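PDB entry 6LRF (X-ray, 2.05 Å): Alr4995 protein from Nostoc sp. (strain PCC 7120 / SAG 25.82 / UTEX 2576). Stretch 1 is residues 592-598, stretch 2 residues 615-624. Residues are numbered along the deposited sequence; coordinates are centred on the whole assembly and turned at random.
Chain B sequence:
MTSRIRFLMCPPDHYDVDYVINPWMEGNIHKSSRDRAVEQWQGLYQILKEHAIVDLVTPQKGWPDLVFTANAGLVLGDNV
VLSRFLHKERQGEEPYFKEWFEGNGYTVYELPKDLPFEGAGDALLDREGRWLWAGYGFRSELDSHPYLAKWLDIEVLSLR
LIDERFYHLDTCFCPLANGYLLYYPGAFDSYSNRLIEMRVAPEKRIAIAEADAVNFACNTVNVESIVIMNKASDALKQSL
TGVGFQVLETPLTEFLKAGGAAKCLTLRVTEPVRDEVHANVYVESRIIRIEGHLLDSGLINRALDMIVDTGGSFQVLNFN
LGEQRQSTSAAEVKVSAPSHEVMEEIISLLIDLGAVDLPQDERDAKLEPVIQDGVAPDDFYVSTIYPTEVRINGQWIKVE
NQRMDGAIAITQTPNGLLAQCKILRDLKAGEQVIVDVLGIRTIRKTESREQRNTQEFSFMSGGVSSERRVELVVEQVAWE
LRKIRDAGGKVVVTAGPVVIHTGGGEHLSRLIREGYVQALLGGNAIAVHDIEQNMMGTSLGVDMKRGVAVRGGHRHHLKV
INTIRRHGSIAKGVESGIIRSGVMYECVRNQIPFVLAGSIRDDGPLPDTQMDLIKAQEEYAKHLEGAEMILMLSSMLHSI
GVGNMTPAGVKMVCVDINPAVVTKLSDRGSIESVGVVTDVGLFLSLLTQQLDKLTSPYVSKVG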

# COMPACT_ATOMS: atom_id res chain seq x y z
N ILE B 592 -1.21 7.18 36.76
CA ILE B 592 -0.37 7.52 35.63
C ILE B 592 -0.98 8.76 34.98
O ILE B 592 -2.16 8.75 34.61
CB ILE B 592 -0.30 6.37 34.62
CG1 ILE B 592 0.03 5.06 35.34
CG2 ILE B 592 0.69 6.65 33.52
CD1 ILE B 592 1.40 5.09 36.01
N PRO B 593 -0.20 9.85 34.89
CA PRO B 593 -0.76 11.07 34.29
C PRO B 593 -1.05 10.85 32.80
O PRO B 593 -0.33 10.11 32.14
CB PRO B 593 0.35 12.10 34.47
CG PRO B 593 1.29 11.51 35.47
CD PRO B 593 1.19 10.03 35.33
N PHE B 594 -2.10 11.47 32.28
CA PHE B 594 -2.34 11.38 30.85
C PHE B 594 -2.73 12.74 30.36
O PHE B 594 -3.23 13.56 31.12
CB PHE B 594 -3.40 10.32 30.51
CG PHE B 594 -4.73 10.55 31.16
CD1 PHE B 594 -5.04 9.94 32.37
CD2 PHE B 594 -5.69 11.36 30.56
CE1 PHE B 594 -6.28 10.15 32.97
CE2 PHE B 594 -6.92 11.57 31.15
CZ PHE B 594 -7.21 10.97 32.36
N VAL B 595 -2.46 13.01 29.08
CA VAL B 595 -2.91 14.24 28.46
C VAL B 595 -3.62 13.89 27.17
O VAL B 595 -3.08 13.14 26.32
CB VAL B 595 -1.74 15.22 28.16
CG1 VAL B 595 -2.26 16.50 27.49
CG2 VAL B 595 -0.97 15.54 29.44
N LEU B 596 -4.84 14.38 27.02
CA LEU B 596 -5.56 14.23 25.77
C LEU B 596 -5.56 15.57 25.03
O LEU B 596 -6.21 16.52 25.46
CB LEU B 596 -6.99 13.75 26.03
CG LEU B 596 -7.10 12.50 26.91
CD1 LEU B 596 -8.55 12.14 27.17
CD2 LEU B 596 -6.38 11.31 26.29
N ALA B 597 -4.81 15.66 23.94
CA ALA B 597 -4.78 16.88 23.14
C ALA B 597 -5.93 16.87 22.17
O ALA B 597 -6.14 15.87 21.48
CB ALA B 597 -3.48 17.01 22.38
N GLY B 598 -6.67 17.97 22.11
CA GLY B 598 -7.80 18.04 21.21
C GLY B 598 -7.40 18.05 19.74
O GLY B 598 -6.22 18.19 19.42
N LYS B 615 -1.74 25.18 25.56
CA LYS B 615 -1.61 24.47 26.83
C LYS B 615 -1.34 22.99 26.61
O LYS B 615 -0.59 22.37 27.38
CB LYS B 615 -2.87 24.65 27.66
CG LYS B 615 -3.04 26.07 28.15
CD LYS B 615 -4.35 26.21 28.89
CE LYS B 615 -4.55 27.63 29.38
NZ LYS B 615 -5.85 27.72 30.09
N ALA B 616 -1.94 22.41 25.56
CA ALA B 616 -1.69 21.00 25.29
C ALA B 616 -0.22 20.76 24.96
O ALA B 616 0.37 19.78 25.42
CB ALA B 616 -2.58 20.48 24.14
N GLN B 617 0.38 21.63 24.17
CA GLN B 617 1.79 21.44 23.82
C GLN B 617 2.67 21.58 25.05
O GLN B 617 3.66 20.87 25.22
CB GLN B 617 2.22 22.42 22.73
CG GLN B 617 1.77 22.00 21.34
CD GLN B 617 2.20 22.98 20.24
OE1 GLN B 617 2.66 24.09 20.52
NE2 GLN B 617 2.06 22.56 18.98
N GLU B 618 2.29 22.50 25.92
CA GLU B 618 3.02 22.70 27.17
C GLU B 618 2.91 21.48 28.09
O GLU B 618 3.88 21.07 28.72
CB GLU B 618 2.48 23.94 27.89
CG GLU B 618 3.00 24.09 29.31
CD GLU B 618 2.21 25.09 30.13
OE1 GLU B 618 0.95 25.12 30.01
OE2 GLU B 618 2.84 25.84 30.91
N GLU B 619 1.71 20.90 28.17
CA GLU B 619 1.49 19.72 29.01
C GLU B 619 2.23 18.50 28.46
O GLU B 619 2.79 17.71 29.24
CB GLU B 619 -0.01 19.43 29.13
CG GLU B 619 -0.78 20.51 29.90
CD GLU B 619 -2.30 20.41 29.72
OE1 GLU B 619 -2.78 19.34 29.29
OE2 GLU B 619 -3.02 21.39 30.01
N TYR B 620 2.23 18.34 27.13
CA TYR B 620 3.03 17.27 26.50
C TYR B 620 4.51 17.44 26.86
O TYR B 620 5.17 16.49 27.29
CB TYR B 620 2.87 17.30 24.97
CG TYR B 620 1.74 16.44 24.39
CD1 TYR B 620 0.48 16.37 25.02
CD2 TYR B 620 1.93 15.75 23.20
CE1 TYR B 620 -0.55 15.58 24.47
CE2 TYR B 620 0.91 14.98 22.65
CZ TYR B 620 -0.32 14.90 23.28
OH TYR B 620 -1.31 14.12 22.72
N ALA B 621 5.03 18.65 26.66
CA ALA B 621 6.44 18.93 26.85
C ALA B 621 6.84 18.65 28.29
O ALA B 621 7.92 18.14 28.54
CB ALA B 621 6.75 20.38 26.48
N LYS B 622 5.95 18.97 29.22
CA LYS B 622 6.22 18.74 30.63
C LYS B 622 6.35 17.25 30.95
O LYS B 622 7.30 16.81 31.61
CB LYS B 622 5.14 19.37 31.50
CG LYS B 622 5.42 19.24 33.00
CD LYS B 622 4.33 19.91 33.83
CE LYS B 622 3.00 19.17 33.73
NZ LYS B 622 3.04 17.83 34.41
N HIS B 623 5.42 16.44 30.46
CA HIS B 623 5.48 15.02 30.75
C HIS B 623 6.60 14.33 29.99
O HIS B 623 7.04 13.25 30.37
CB HIS B 623 4.14 14.36 30.46
CG HIS B 623 3.08 14.75 31.43
ND1 HIS B 623 3.14 14.40 32.76
CD2 HIS B 623 1.97 15.50 31.28
CE1 HIS B 623 2.09 14.90 33.39
NE2 HIS B 623 1.36 15.57 32.51
N LEU B 624 7.08 14.95 28.91
CA LEU B 624 8.18 14.38 28.17
C LEU B 624 9.53 14.56 28.89
O LEU B 624 10.48 13.83 28.62
CB LEU B 624 8.24 14.99 26.77
CG LEU B 624 7.18 14.47 25.79
CD1 LEU B 624 7.33 15.14 24.44
CD2 LEU B 624 7.31 12.97 25.64

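A strand packed on a helix offers alternate side chains to its neighbour, and this pair illustrates how rotamers turn that alternation into a close fit. The strand that takes in Phe594 to Leu596 runs nearly antiparallel to the helix, at 150°, with the axes 8.7 Å apart at their closest. No hydrogen bond crosses; helical backbone groups bond within the helix, such as Tyr620 N to Ala616 O at 2.9 Å; the contact is made by side chains.

Val595 and Ala597 point toward the helix, Phe594 and Leu596 away. With Val595 chi1 at 179° (t), CG1 lies 3.6 Å from Tyr620 CE1, at the ring edge, and CG2 3.5 Å from His623 CD2. Glu619 (chi1 -67°, m; chi2 165°, t) is within reach of both methyls, its OE1 in van der Waals contact 3.4 Å from Val595 CG1; OE2 is hydrogen-bonded elsewhere in the structure. The CA-to-CB bond of Tyr620 points sideways to the strand, yet its m rotamer (chi1 -90°) brings the end nearer, with OH 3.6 Å from Ala597 CB. Small side chains permit the tightest backbone approach, Ala597 CB meeting Ala616 CB at 4.0 Å. At the other end, the m rotamer of His623 (chi1 -70°) carries its imidazole across the wider gap, placing CE1 3.5 Å from Pro593 CB.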